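Local coordinates for protein chaperone SycD (Chlamydia pneumoniae, PDB 4NRH) that probably acts as a type III secretion chaperone of the LcrH/SycD family, forming a complex with CopN that is thought to direct translocator secretion, at residues 25-30 and 87-92; 78-83 and 107-112; 132-137 and 148-153; 126-131 and 165-170. One frame throughout, in Å; residues are numbered along the deposited sequence.

The four contacts follow an all-helical chain whose middle carries a tetratricopeptide repeat. Contact 1 (25-30 with 87-92) brings an N-terminal loop to the end of helix 76-89 and is the one of the four that CopN touches. Contact 2 (78-83 with 107-112) uses the same helix, its centre 15 Å from that of contact 1. Contacts 3 and 4 share helix 129-140, and their centres lie 10 Å apart; they meet directly where Tyr132 CD1 lies 3.8 Å from Leu167 CD2. Contact 2 touches contact 3 through Tyr110 CD1 and Cys137 SG, 3.9 Å apart. Contacts 1 and 4, with centres 31 Å apart, lie on opposite sides of the chain's centre.

Contact 1: 25-30 and 87-92; sequences FPFPDD and VFFNPF
Phe88 meets two consecutive residues of the 25-30 loop, Phe27 and Pro28, through the outer atoms of its ring. The shortest approach is from the proline, whose CD lies 3.7 Å from Phe88 CE1, the two side chains coming from opposite directions. The Phe27 side chain runs at about a right angle to that of Phe88, with Phe27 CD1 3.9 Å from Phe88 CE2. Both encounters are oblique to the rings and wholly apolar. Phe88 reaches out because its CG stands anti to the backbone N (chi1 167°). A looser touch follows between Phe27 CE1 and Phe89 CE1 at 4.4 Å, while Phe88 CD2 sits 3.6 Å above the plane of the neighbouring Phe89 ring, offset toward its rim. The arrangement joins an irregular linker, between helices 9-19 and 31-35, to the C-terminal end of helix 76-89. All four touching residues are buried. Within the loop, Pro26 is the centre of an inverse gamma turn, and its CG lies 3.8 Å above the Phe27 ring plane, offset toward the rim. Beyond the helix end, Asn90 OD1 accepts from Phe92 N at 3.1 Å, an Asx turn with an N-H...O angle of 154°. Further out, Tyr49 stacks on Phe88 and Trp85 meets Phe27 edge to face. Arg279 of the CopN chain forms a salt bridge with Asp29 OD2 and donates a hydrogen bond to Phe27 O.

Contact 2: 78-83 and 107-112; sequences KSITVF and SEQYSQ
Ile80 CD1 carries the whole contact, reaching Ser107 and Gln109 on the turn that precedes helix 110-123. The tighter half is at the serine: Ile80 CD1 lies 3.5 Å from Ser107 OG and 4.1 Å from Ser107 CB. That hydroxyl also hydrogen-bonds the backbone oxygen of Ser103 one turn back, which gives the polar atom a partner although a methyl group packs against it. Looser is the approach of Gln109, a partly exposed residue whose extended chain brings NE2 to 4.0 Å from Ile80 CD1. Ile80 CG1 stands anti to the carbonyl carbon (chi1 -71°), and the extended chi2 of 169° carries CD1 across to the turn. No hydrogen bond links the segments, and just 79 Å² is buried. Glu108, with positive phi, closes helix 94-106 in a Schellman motif, and Gln109 takes the N-cap position of the next helix. Helix 76-89 thus packs beside the turn of the tetratricopeptide repeat region, with Ile80 also touching Ser103 and Leu104 of helix 94-106.

Contact 3: 132-137 and 148-153; sequences YYAYIC and EKALEM
One face of the Tyr135 ring is covered by Leu151, whose CG lies 3.6 Å above the ring plane, offset toward the rim; at the edge, in plane, is the backbone oxygen of Tyr132. The leucine makes a CH-pi contact, with CG 3.9 Å from the ring centroid and 23° off the normal. The two side chains run alongside each other and point the same way, Tyr135 chi1 (149°) falling short of anti to N, and Leu151 CB comes within 3.9 Å of Tyr135 CD1. Beside this pair the backbones approach closely over small residues: Ala150 CB is 4.0 Å from Tyr135 N and 4.2 Å from Ala134 CB. The axes of the two segments approach to 7.8 Å at a signed crossing angle of -162°, an antiparallel packing of consecutive helices. Helix 165-174 adds Ile171 against Leu151 and Ile174 against Tyr135. With no hydrogen bond between the segments, the pairing probably rests mainly on dispersion and shape: alanine permits the close approach, and the aromatic face receives the branched side chain.

Contact 4: 126-131 and 165-170; sequences KDPYPH and NELKEE
The N-terminal turn of helix 129-140 packs here against the first turns of helix 165-174, so that two helices separated in the chain by helix 147-158 meet directly in the C-terminal part of the fold. Leu167 CD1 sits over the centre of the Tyr129 ring, 3.5 Å from the centroid and 5° off the normal, a CH-pi contact; chi2 of -171° puts this methyl anti to CA, extended over the ring. Leu167 CG follows at 3.6 Å from Tyr129 CE1, while Leu167 CB reaches the phenol end, 3.8 Å from Tyr129 OH. Tyrosine and leucine slide past each other in opposite directions, the branched end of the leucine toward the ring centre and its root toward the hydroxyl. The same CD1 methyl is shared with Pro128, whose CG lies 3.8 Å from Leu167 CD1. Asp127 helps to fix the start of the helix: its OD1 accepts from Tyr129 N at 3.1 Å, a capping bond in which the N-H meets OD1 from above the carboxylate plane, 55° out of it. Its other oxygen, OD2, makes a salt bridge with Arg124. Leu167 also touches Tyr132, one turn further along helix 129-140. Across the segments the adhesion is apolar, with one leucine methyl lodged in the corner formed by the proline ring and the tyrosine face, whereas the polar bonds of Asp127 act within its own segment and its immediate approach, shaping the turn that presents Pro128 and Tyr129.

Contact 1: 25-30 and 87-92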
loop_
_atom_site.group_PDB
_atom_site.type_symbol
_atom_site.label_atom_id
_atom_site.label_comp_id
_atom_site.label_asym_id
_atom_site.label_seq_id
_atom_site.Cartn_x
_atom_site.Cartn_y
_atom_site.Cartn_z
ATOM N N PHE D 25 -3.385 0.659 -2.919
ATOM C CA PHE D 25 -2.201 1.390 -3.350
ATOM C C PHE D 25 -0.965 0.506 -3.212
ATOM O O PHE D 25 -0.309 0.506 -2.170
ATOM C CB PHE D 25 -2.047 2.672 -2.527
ATOM C CG PHE D 25 -0.962 3.586 -3.014
ATOM C CD1 PHE D 25 -1.105 4.281 -4.203
ATOM C CD2 PHE D 25 0.196 3.764 -2.274
ATOM C CE1 PHE D 25 -0.109 5.131 -4.650
ATOM C CE2 PHE D 25 1.194 4.611 -2.715
ATOM C CZ PHE D 25 1.042 5.295 -3.904
ATOM N N PRO D 26 -0.648 -0.259 -4.268
ATOM C CA PRO D 26 0.407 -1.278 -4.214
ATOM C C PRO D 26 1.808 -0.705 -4.412
ATOM O O PRO D 26 2.604 -1.267 -5.163
ATOM C CB PRO D 26 0.039 -2.212 -5.367
ATOM C CG PRO D 26 -0.618 -1.314 -6.360
ATOM C CD PRO D 26 -1.348 -0.258 -5.565
ATOM N N PHE D 27 2.097 0.400 -3.735
ATOM C CA PHE D 27 3.382 1.076 -3.863
ATOM C C PHE D 27 3.843 1.585 -2.503
ATOM O O PHE D 27 3.031 1.725 -1.587
ATOM C CB PHE D 27 3.284 2.242 -4.851
ATOM C CG PHE D 27 2.662 1.878 -6.167
ATOM C CD1 PHE D 27 3.370 1.145 -7.103
ATOM C CD2 PHE D 27 1.373 2.281 -6.473
ATOM C CE1 PHE D 27 2.802 0.815 -8.320
ATOM C CE2 PHE D 27 0.798 1.954 -7.687
ATOM C CZ PHE D 27 1.514 1.220 -8.611
ATOM N N PRO D 28 5.151 1.855 -2.360
ATOM C CA PRO D 28 5.628 2.519 -1.141
ATOM C C PRO D 28 5.023 3.914 -1.000
ATOM O O PRO D 28 4.787 4.583 -2.007
ATOM C CB PRO D 28 7.145 2.589 -1.347
ATOM C CG PRO D 28 7.448 1.507 -2.332
ATOM C CD PRO D 28 6.260 1.452 -3.241
ATOM N N ASP D 29 4.767 4.340 0.232
ATOM C CA ASP D 29 4.207 5.664 0.482
ATOM C C ASP D 29 5.229 6.764 0.224
ATOM O O ASP D 29 4.880 7.854 -0.232
ATOM C CB ASP D 29 3.689 5.767 1.917
ATOM C CG ASP D 29 2.354 5.077 2.106
ATOM O OD1 ASP D 29 1.636 4.885 1.104
ATOM O OD2 ASP D 29 2.022 4.730 3.260
ATOM N N ASP D 30 6.491 6.470 0.521
ATOM C CA ASP D 30 7.534 7.488 0.526
ATOM C C ASP D 30 8.699 7.050 -0.358
ATOM O O ASP D 30 9.625 6.386 0.106
ATOM C CB ASP D 30 8.012 7.752 1.959
ATOM C CG ASP D 30 8.913 8.974 2.069
ATOM O OD1 ASP D 30 9.409 9.466 1.035
ATOM O OD2 ASP D 30 9.127 9.445 3.206
ATOM N N VAL D 87 12.324 6.174 -11.670
ATOM C CA VAL D 87 13.446 5.447 -11.096
ATOM C C VAL D 87 12.948 4.204 -10.360
ATOM O O VAL D 87 13.593 3.155 -10.379
ATOM C CB VAL D 87 14.256 6.357 -10.139
ATOM C CG1 VAL D 87 14.992 5.540 -9.094
ATOM C CG2 VAL D 87 15.221 7.231 -10.928
ATOM N N PHE D 88 11.776 4.320 -9.744
ATOM C CA PHE D 88 11.138 3.191 -9.076
ATOM C C PHE D 88 10.806 2.079 -10.066
ATOM O O PHE D 88 10.994 0.898 -9.776
ATOM C CB PHE D 88 9.872 3.650 -8.343
ATOM C CG PHE D 88 8.989 2.523 -7.881
ATOM C CD1 PHE D 88 9.232 1.886 -6.676
ATOM C CD2 PHE D 88 7.902 2.116 -8.641
ATOM C CE1 PHE D 88 8.420 0.852 -6.245
ATOM C CE2 PHE D 88 7.087 1.084 -8.215
ATOM C CZ PHE D 88 7.346 0.452 -7.015
ATOM N N PHE D 89 10.308 2.465 -11.237
ATOM C CA PHE D 89 9.922 1.505 -12.265
ATOM C C PHE D 89 11.128 0.900 -12.980
ATOM O O PHE D 89 11.171 -0.305 -13.225
ATOM C CB PHE D 89 8.985 2.166 -13.276
ATOM C CG PHE D 89 7.593 2.376 -12.757
ATOM C CD1 PHE D 89 6.925 1.354 -12.102
ATOM C CD2 PHE D 89 6.953 3.595 -12.915
ATOM C CE1 PHE D 89 5.644 1.541 -11.618
ATOM C CE2 PHE D 89 5.673 3.788 -12.431
ATOM C CZ PHE D 89 5.018 2.760 -11.782
ATOM N N ASN D 90 12.104 1.737 -13.317
ATOM C CA ASN D 90 13.315 1.264 -13.977
ATOM C C ASN D 90 14.518 2.106 -13.564
ATOM O O ASN D 90 14.804 3.132 -14.182
ATOM C CB ASN D 90 13.142 1.290 -15.500
ATOM C CG ASN D 90 14.243 0.536 -16.234
ATOM O OD1 ASN D 90 15.329 0.309 -15.700
ATOM N ND2 ASN D 90 13.964 0.151 -17.476
ATOM N N PRO D 91 15.231 1.668 -12.516
ATOM C CA PRO D 91 16.371 2.401 -11.954
ATOM C C PRO D 91 17.657 2.250 -12.763
ATOM O O PRO D 91 18.699 2.750 -12.340
ATOM C CB PRO D 91 16.536 1.770 -10.571
ATOM C CG PRO D 91 16.065 0.372 -10.754
ATOM C CD PRO D 91 14.944 0.434 -11.761
ATOM N N PHE D 92 17.587 1.574 -13.906
ATOM C CA PHE D 92 18.774 1.361 -14.730
ATOM C C PHE D 92 18.827 2.312 -15.920
ATOM O O PHE D 92 19.729 2.225 -16.752
ATOM C CB PHE D 92 18.836 -0.092 -15.208
ATOM C CG PHE D 92 18.900 -1.091 -14.089
ATOM C CD1 PHE D 92 20.093 -1.335 -13.429
ATOM C CD2 PHE D 92 17.768 -1.785 -13.694
ATOM C CE1 PHE D 92 20.157 -2.249 -12.397
ATOM C CE2 PHE D 92 17.826 -2.703 -12.662
ATOM C CZ PHE D 92 19.023 -2.935 -12.013
#

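Contact 2: 78-83 and 107-112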
loop_
_atom_site.group_PDB
_atom_site.type_symbol
_atom_site.label_atom_id
_atom_site.label_comp_id
_atom_site.label_asym_id
_atom_site.label_seq_id
_atom_site.Cartn_x
_atom_site.Cartn_y
_atom_site.Cartn_z
ATOM N N LYS D 78 7.317 19.113 -8.765
ATOM C CA LYS D 78 6.544 18.189 -9.589
ATOM C C LYS D 78 7.453 17.250 -10.374
ATOM O O LYS D 78 7.152 16.065 -10.530
ATOM C CB LYS D 78 5.632 18.961 -10.546
ATOM C CG LYS D 78 4.815 18.077 -11.475
ATOM C CD LYS D 78 3.900 18.904 -12.364
ATOM C CE LYS D 78 3.012 18.014 -13.218
ATOM N NZ LYS D 78 2.125 18.808 -14.114
ATOM N N SER D 79 8.566 17.783 -10.869
ATOM C CA SER D 79 9.516 16.983 -11.635
ATOM C C SER D 79 10.158 15.911 -10.760
ATOM O O SER D 79 10.334 14.773 -11.192
ATOM C CB SER D 79 10.592 17.876 -12.258
ATOM O OG SER D 79 11.485 18.366 -11.273
ATOM N N ILE D 80 10.495 16.280 -9.527
ATOM C CA ILE D 80 11.098 15.350 -8.578
ATOM C C ILE D 80 10.165 14.175 -8.294
ATOM O O ILE D 80 10.596 13.021 -8.273
ATOM C CB ILE D 80 11.462 16.058 -7.256
ATOM C CG1 ILE D 80 12.646 17.004 -7.471
ATOM C CG2 ILE D 80 11.813 15.045 -6.184
ATOM C CD1 ILE D 80 12.906 17.939 -6.308
ATOM N N THR D 81 8.888 14.478 -8.084
ATOM C CA THR D 81 7.867 13.454 -7.893
ATOM C C THR D 81 7.851 12.453 -9.048
ATOM O O THR D 81 7.844 11.240 -8.836
ATOM C CB THR D 81 6.463 14.078 -7.753
ATOM O OG1 THR D 81 6.404 14.874 -6.562
ATOM C CG2 THR D 81 5.399 12.992 -7.687
ATOM N N VAL D 82 7.854 12.976 -10.270
ATOM C CA VAL D 82 7.776 12.151 -11.471
ATOM C C VAL D 82 9.008 11.269 -11.673
ATOM O O VAL D 82 8.885 10.071 -11.934
ATOM C CB VAL D 82 7.583 13.028 -12.727
ATOM C CG1 VAL D 82 7.697 12.189 -13.991
ATOM C CG2 VAL D 82 6.241 13.744 -12.671
ATOM N N PHE D 83 10.192 11.862 -11.546
ATOM C CA PHE D 83 11.436 11.135 -11.787
ATOM C C PHE D 83 11.671 10.018 -10.771
ATOM O O PHE D 83 12.232 8.979 -11.113
ATOM C CB PHE D 83 12.627 12.098 -11.804
ATOM C CG PHE D 83 12.603 13.065 -12.952
ATOM C CD1 PHE D 83 12.292 12.629 -14.230
ATOM C CD2 PHE D 83 12.902 14.404 -12.761
ATOM C CE1 PHE D 83 12.266 13.511 -15.293
ATOM C CE2 PHE D 83 12.877 15.293 -13.821
ATOM C CZ PHE D 83 12.558 14.845 -15.088
ATOM N N SER D 107 16.524 22.490 -6.663
ATOM C CA SER D 107 15.734 22.627 -5.444
ATOM C C SER D 107 16.625 22.822 -4.222
ATOM O O SER D 107 16.133 22.932 -3.099
ATOM C CB SER D 107 14.840 21.403 -5.245
ATOM O OG SER D 107 13.874 21.301 -6.277
ATOM N N GLU D 108 17.936 22.847 -4.457
ATOM C CA GLU D 108 18.941 23.000 -3.404
ATOM C C GLU D 108 18.893 21.848 -2.404
ATOM O O GLU D 108 19.249 22.011 -1.238
ATOM C CB GLU D 108 18.786 24.341 -2.678
ATOM C CG GLU D 108 19.040 25.557 -3.555
ATOM C CD GLU D 108 18.904 26.861 -2.796
ATOM O OE1 GLU D 108 19.064 26.852 -1.557
ATOM O OE2 GLU D 108 18.649 27.900 -3.440
ATOM N N GLN D 109 18.444 20.686 -2.870
ATOM C CA GLN D 109 18.517 19.468 -2.076
ATOM C C GLN D 109 19.757 18.701 -2.514
ATOM O O GLN D 109 19.669 17.679 -3.193
ATOM C CB GLN D 109 17.257 18.618 -2.248
ATOM C CG GLN D 109 15.959 19.385 -2.042
ATOM C CD GLN D 109 14.747 18.478 -1.977
ATOM O OE1 GLN D 109 14.823 17.355 -1.477
ATOM N NE2 GLN D 109 13.619 18.960 -2.486
ATOM N N TYR D 110 20.915 19.213 -2.108
ATOM C CA TYR D 110 22.200 18.773 -2.638
ATOM C C TYR D 110 22.581 17.359 -2.211
ATOM O O TYR D 110 23.099 16.586 -3.018
ATOM C CB TYR D 110 23.291 19.760 -2.221
ATOM C CG TYR D 110 23.040 21.167 -2.719
ATOM C CD1 TYR D 110 22.934 21.432 -4.078
ATOM C CD2 TYR D 110 22.900 22.226 -1.831
ATOM C CE1 TYR D 110 22.700 22.715 -4.540
ATOM C CE2 TYR D 110 22.666 23.513 -2.283
ATOM C CZ TYR D 110 22.568 23.750 -3.638
ATOM O OH TYR D 110 22.336 25.028 -4.095
ATOM N N SER D 111 22.341 17.034 -0.944
ATOM C CA SER D 111 22.658 15.710 -0.412
ATOM C C SER D 111 22.039 14.596 -1.254
ATOM O O SER D 111 22.697 13.602 -1.568
ATOM C CB SER D 111 22.184 15.593 1.039
ATOM O OG SER D 111 22.521 14.330 1.584
ATOM N N GLN D 112 20.771 14.766 -1.610
ATOM C CA GLN D 112 20.067 13.785 -2.427
ATOM C C GLN D 112 20.408 13.944 -3.906
ATOM O O GLN D 112 20.386 12.974 -4.662
ATOM C CB GLN D 112 18.560 13.897 -2.207
ATOM C CG GLN D 112 18.131 13.455 -0.820
ATOM C CD GLN D 112 16.629 13.402 -0.657
ATOM O OE1 GLN D 112 15.882 13.924 -1.484
ATOM N NE2 GLN D 112 16.176 12.772 0.420
#

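Contact 3: 132-137 and 148-153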
loop_
_atom_site.group_PDB
_atom_site.type_symbol
_atom_site.label_atom_id
_atom_site.label_comp_id
_atom_site.label_asym_id
_atom_site.label_seq_id
_atom_site.Cartn_x
_atom_site.Cartn_y
_atom_site.Cartn_z
ATOM N N TYR D 132 30.993 16.157 -12.830
ATOM C CA TYR D 132 31.144 17.610 -12.790
ATOM C C TYR D 132 30.070 18.274 -11.935
ATOM O O TYR D 132 30.358 19.189 -11.163
ATOM C CB TYR D 132 31.111 18.198 -14.203
ATOM C CG TYR D 132 31.095 19.712 -14.223
ATOM C CD1 TYR D 132 32.232 20.439 -13.896
ATOM C CD2 TYR D 132 29.945 20.411 -14.568
ATOM C CE1 TYR D 132 32.224 21.822 -13.911
ATOM C CE2 TYR D 132 29.929 21.794 -14.585
ATOM C CZ TYR D 132 31.071 22.495 -14.255
ATOM O OH TYR D 132 31.063 23.871 -14.271
ATOM N N TYR D 133 28.831 17.818 -12.081
ATOM C CA TYR D 133 27.726 18.364 -11.300
ATOM C C TYR D 133 27.813 17.914 -9.846
ATOM O O TYR D 133 27.291 18.578 -8.950
ATOM C CB TYR D 133 26.384 17.963 -11.914
ATOM C CG TYR D 133 26.050 18.758 -13.156
ATOM C CD1 TYR D 133 25.769 20.116 -13.076
ATOM C CD2 TYR D 133 26.033 18.157 -14.407
ATOM C CE1 TYR D 133 25.472 20.851 -14.207
ATOM C CE2 TYR D 133 25.737 18.885 -15.545
ATOM C CZ TYR D 133 25.457 20.231 -15.438
ATOM O OH TYR D 133 25.160 20.961 -16.566
ATOM N N ALA D 134 28.470 16.781 -9.617
ATOM C CA ALA D 134 28.784 16.349 -8.262
ATOM C C ALA D 134 29.802 17.302 -7.647
ATOM O O ALA D 134 29.707 17.658 -6.473
ATOM C CB ALA D 134 29.309 14.920 -8.257
ATOM N N TYR D 135 30.773 17.713 -8.459
ATOM C CA TYR D 135 31.781 18.687 -8.048
ATOM C C TYR D 135 31.133 20.000 -7.621
ATOM O O TYR D 135 31.481 20.564 -6.583
ATOM C CB TYR D 135 32.786 18.927 -9.181
ATOM C CG TYR D 135 33.376 20.322 -9.214
ATOM C CD1 TYR D 135 34.445 20.667 -8.398
ATOM C CD2 TYR D 135 32.874 21.288 -10.080
ATOM C CE1 TYR D 135 34.988 21.939 -8.432
ATOM C CE2 TYR D 135 33.409 22.561 -10.118
ATOM C CZ TYR D 135 34.466 22.881 -9.294
ATOM O OH TYR D 135 35.005 24.147 -9.331
ATOM N N ILE D 136 30.202 20.489 -8.435
ATOM C CA ILE D 136 29.461 21.705 -8.119
ATOM C C ILE D 136 28.738 21.587 -6.778
ATOM O O ILE D 136 28.827 22.477 -5.935
ATOM C CB ILE D 136 28.433 22.040 -9.221
ATOM C CG1 ILE D 136 29.144 22.410 -10.524
ATOM C CG2 ILE D 136 27.522 23.174 -8.779
ATOM C CD1 ILE D 136 28.197 22.797 -11.640
ATOM N N CYS D 137 28.041 20.472 -6.580
ATOM C CA CYS D 137 27.277 20.251 -5.356
ATOM C C CYS D 137 28.180 20.125 -4.130
ATOM O O CYS D 137 27.875 20.677 -3.073
ATOM C CB CYS D 137 26.403 19.004 -5.495
ATOM S SG CYS D 137 24.960 19.221 -6.562
ATOM N N GLU D 148 37.046 18.066 -5.315
ATOM C CA GLU D 148 38.251 17.862 -6.114
ATOM C C GLU D 148 38.337 16.441 -6.668
ATOM O O GLU D 148 38.714 16.245 -7.824
ATOM C CB GLU D 148 39.502 18.175 -5.291
ATOM C CG GLU D 148 39.781 19.660 -5.122
ATOM C CD GLU D 148 40.110 20.341 -6.439
ATOM O OE1 GLU D 148 40.701 19.682 -7.321
ATOM O OE2 GLU D 148 39.782 21.536 -6.591
ATOM N N LYS D 149 37.992 15.457 -5.844
ATOM C CA LYS D 149 38.001 14.063 -6.276
ATOM C C LYS D 149 37.022 13.832 -7.424
ATOM O O LYS D 149 37.305 13.080 -8.356
ATOM C CB LYS D 149 37.665 13.132 -5.108
ATOM C CG LYS D 149 37.772 11.656 -5.452
ATOM C CD LYS D 149 37.221 10.778 -4.341
ATOM C CE LYS D 149 38.041 10.914 -3.068
ATOM N NZ LYS D 149 37.623 9.928 -2.033
ATOM N N ALA D 150 35.869 14.488 -7.349
ATOM C CA ALA D 150 34.849 14.377 -8.385
ATOM C C ALA D 150 35.260 15.142 -9.638
ATOM O O ALA D 150 34.913 14.754 -10.754
ATOM C CB ALA D 150 33.510 14.882 -7.869
ATOM N N LEU D 151 35.993 16.234 -9.445
ATOM C CA LEU D 151 36.484 17.039 -10.559
ATOM C C LEU D 151 37.480 16.247 -11.401
ATOM O O LEU D 151 37.435 16.284 -12.632
ATOM C CB LEU D 151 37.137 18.326 -10.046
ATOM C CG LEU D 151 36.895 19.626 -10.823
ATOM C CD1 LEU D 151 38.177 20.443 -10.914
ATOM C CD2 LEU D 151 36.310 19.372 -12.208
ATOM N N GLU D 152 38.382 15.537 -10.730
ATOM C CA GLU D 152 39.371 14.708 -11.410
ATOM C C GLU D 152 38.712 13.588 -12.212
ATOM O O GLU D 152 39.144 13.273 -13.320
ATOM C CB GLU D 152 40.360 14.120 -10.400
ATOM C CG GLU D 152 41.292 13.061 -10.973
ATOM C CD GLU D 152 42.357 13.639 -11.888
ATOM O OE1 GLU D 152 43.071 12.848 -12.540
ATOM O OE2 GLU D 152 42.486 14.881 -11.955
ATOM N N MET D 153 37.663 12.993 -11.649
ATOM C CA MET D 153 36.945 11.915 -12.321
ATOM C C MET D 153 36.283 12.419 -13.597
ATOM O O MET D 153 36.257 11.721 -14.610
ATOM C CB MET D 153 35.898 11.297 -11.394
ATOM C CG MET D 153 36.391 10.076 -10.637
ATOM S SD MET D 153 35.281 9.582 -9.307
ATOM C CE MET D 153 36.280 8.349 -8.476
#

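Contact 4: 126-131 and 165-170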
loop_
_atom_site.group_PDB
_atom_site.type_symbol
_atom_site.label_atom_id
_atom_site.label_comp_id
_atom_site.label_asym_id
_atom_site.label_seq_id
_atom_site.Cartn_x
_atom_site.Cartn_y
_atom_site.Cartn_z
ATOM N N LYS D 126 31.230 6.471 -18.865
ATOM C CA LYS D 126 32.004 7.297 -19.792
ATOM C C LYS D 126 31.692 8.790 -19.685
ATOM O O LYS D 126 32.493 9.626 -20.102
ATOM C CB LYS D 126 31.777 6.829 -21.232
ATOM C CG LYS D 126 32.306 5.432 -21.519
ATOM C CD LYS D 126 31.990 5.001 -22.942
ATOM C CE LYS D 126 32.517 3.604 -23.228
ATOM N NZ LYS D 126 32.099 3.112 -24.571
ATOM N N ASP D 127 30.530 9.119 -19.131
ATOM C CA ASP D 127 30.080 10.507 -19.049
ATOM C C ASP D 127 30.770 11.261 -17.912
ATOM O O ASP D 127 30.667 10.867 -16.750
ATOM C CB ASP D 127 28.562 10.552 -18.863
ATOM C CG ASP D 127 27.961 11.902 -19.209
ATOM O OD1 ASP D 127 28.720 12.872 -19.402
ATOM O OD2 ASP D 127 26.718 11.994 -19.281
ATOM N N PRO D 128 31.481 12.351 -18.247
ATOM C CA PRO D 128 32.134 13.197 -17.241
ATOM C C PRO D 128 31.164 14.117 -16.498
ATOM O O PRO D 128 31.441 14.504 -15.363
ATOM C CB PRO D 128 33.123 14.021 -18.071
ATOM C CG PRO D 128 32.501 14.088 -19.423
ATOM C CD PRO D 128 31.832 12.758 -19.619
ATOM N N TYR D 129 30.047 14.458 -17.135
ATOM C CA TYR D 129 29.106 15.439 -16.588
ATOM C C TYR D 129 28.452 15.092 -15.240
ATOM O O TYR D 129 28.263 15.988 -14.418
ATOM C CB TYR D 129 28.016 15.737 -17.622
ATOM C CG TYR D 129 28.456 16.738 -18.666
ATOM C CD1 TYR D 129 28.463 18.099 -18.385
ATOM C CD2 TYR D 129 28.880 16.326 -19.922
ATOM C CE1 TYR D 129 28.869 19.023 -19.328
ATOM C CE2 TYR D 129 29.290 17.244 -20.874
ATOM C CZ TYR D 129 29.281 18.590 -20.571
ATOM O OH TYR D 129 29.686 19.510 -21.511
ATOM N N PRO D 130 28.079 13.816 -15.010
ATOM C CA PRO D 130 27.555 13.520 -13.670
ATOM C C PRO D 130 28.566 13.839 -12.569
ATOM O O PRO D 130 28.179 14.292 -11.490
ATOM C CB PRO D 130 27.268 12.018 -13.728
ATOM C CG PRO D 130 27.019 11.743 -15.161
ATOM C CD PRO D 130 27.930 12.664 -15.918
ATOM N N HIS D 131 29.844 13.602 -12.848
ATOM C CA HIS D 131 30.914 13.910 -11.905
ATOM C C HIS D 131 31.107 15.414 -11.732
ATOM O O HIS D 131 31.359 15.889 -10.625
ATOM C CB HIS D 131 32.224 13.262 -12.359
ATOM C CG HIS D 131 32.156 11.770 -12.456
ATOM N ND1 HIS D 131 32.211 10.949 -11.350
ATOM C CD2 HIS D 131 32.028 10.951 -13.526
ATOM C CE1 HIS D 131 32.124 9.688 -11.736
ATOM N NE2 HIS D 131 32.011 9.662 -13.051
ATOM N N ASN D 165 34.754 18.312 -25.048
ATOM C CA ASN D 165 35.761 19.369 -25.067
ATOM C C ASN D 165 35.323 20.624 -24.320
ATOM O O ASN D 165 36.124 21.236 -23.614
ATOM C CB ASN D 165 36.129 19.735 -26.504
ATOM C CG ASN D 165 37.280 20.721 -26.573
ATOM O OD1 ASN D 165 38.446 20.339 -26.482
ATOM N ND2 ASN D 165 36.955 21.998 -26.739
ATOM N N GLU D 166 34.061 21.010 -24.493
ATOM C CA GLU D 166 33.502 22.162 -23.789
ATOM C C GLU D 166 33.708 22.043 -22.282
ATOM O O GLU D 166 33.986 23.032 -21.602
ATOM C CB GLU D 166 32.012 22.319 -24.103
ATOM C CG GLU D 166 31.728 23.017 -25.423
ATOM C CD GLU D 166 30.244 23.208 -25.676
ATOM O OE1 GLU D 166 29.437 22.460 -25.088
ATOM O OE2 GLU D 166 29.888 24.109 -26.465
ATOM N N LEU D 167 33.569 20.826 -21.766
ATOM C CA LEU D 167 33.791 20.557 -20.350
ATOM C C LEU D 167 35.282 20.577 -20.019
ATOM O O LEU D 167 35.685 21.084 -18.971
ATOM C CB LEU D 167 33.183 19.208 -19.957
ATOM C CG LEU D 167 32.414 19.118 -18.635
ATOM C CD1 LEU D 167 32.087 17.665 -18.310
ATOM C CD2 LEU D 167 33.170 19.769 -17.483
ATOM N N LYS D 168 36.092 20.017 -20.913
ATOM C CA LYS D 168 37.542 19.988 -20.732
ATOM C C LYS D 168 38.112 21.396 -20.589
ATOM O O LYS D 168 39.002 21.635 -19.772
ATOM C CB LYS D 168 38.217 19.264 -21.901
ATOM C CG LYS D 168 39.738 19.300 -21.850
ATOM C CD LYS D 168 40.362 18.594 -23.042
ATOM C CE LYS D 168 41.879 18.557 -22.921
ATOM N NZ LYS D 168 42.525 17.957 -24.121
ATOM N N GLU D 169 37.593 22.322 -21.389
ATOM C CA GLU D 169 38.003 23.720 -21.319
ATOM C C GLU D 169 37.686 24.310 -19.949
ATOM O O GLU D 169 38.518 24.988 -19.345
ATOM C CB GLU D 169 37.313 24.540 -22.413
ATOM C CG GLU D 169 37.630 24.096 -23.834
ATOM C CD GLU D 169 38.990 24.567 -24.309
ATOM O OE1 GLU D 169 39.641 25.350 -23.585
ATOM O OE2 GLU D 169 39.408 24.156 -25.412
ATOM N N GLU D 170 36.472 24.049 -19.471
ATOM C CA GLU D 170 36.005 24.570 -18.191
ATOM C C GLU D 170 36.862 24.109 -17.014
ATOM O O GLU D 170 37.202 24.906 -16.141
ATOM C CB GLU D 170 34.549 24.165 -17.958
ATOM C CG GLU D 170 33.953 24.692 -16.661
ATOM C CD GLU D 170 33.765 26.198 -16.673
ATOM O OE1 GLU D 170 33.731 26.789 -17.773
ATOM O OE2 GLU D 170 33.648 26.791 -15.580
#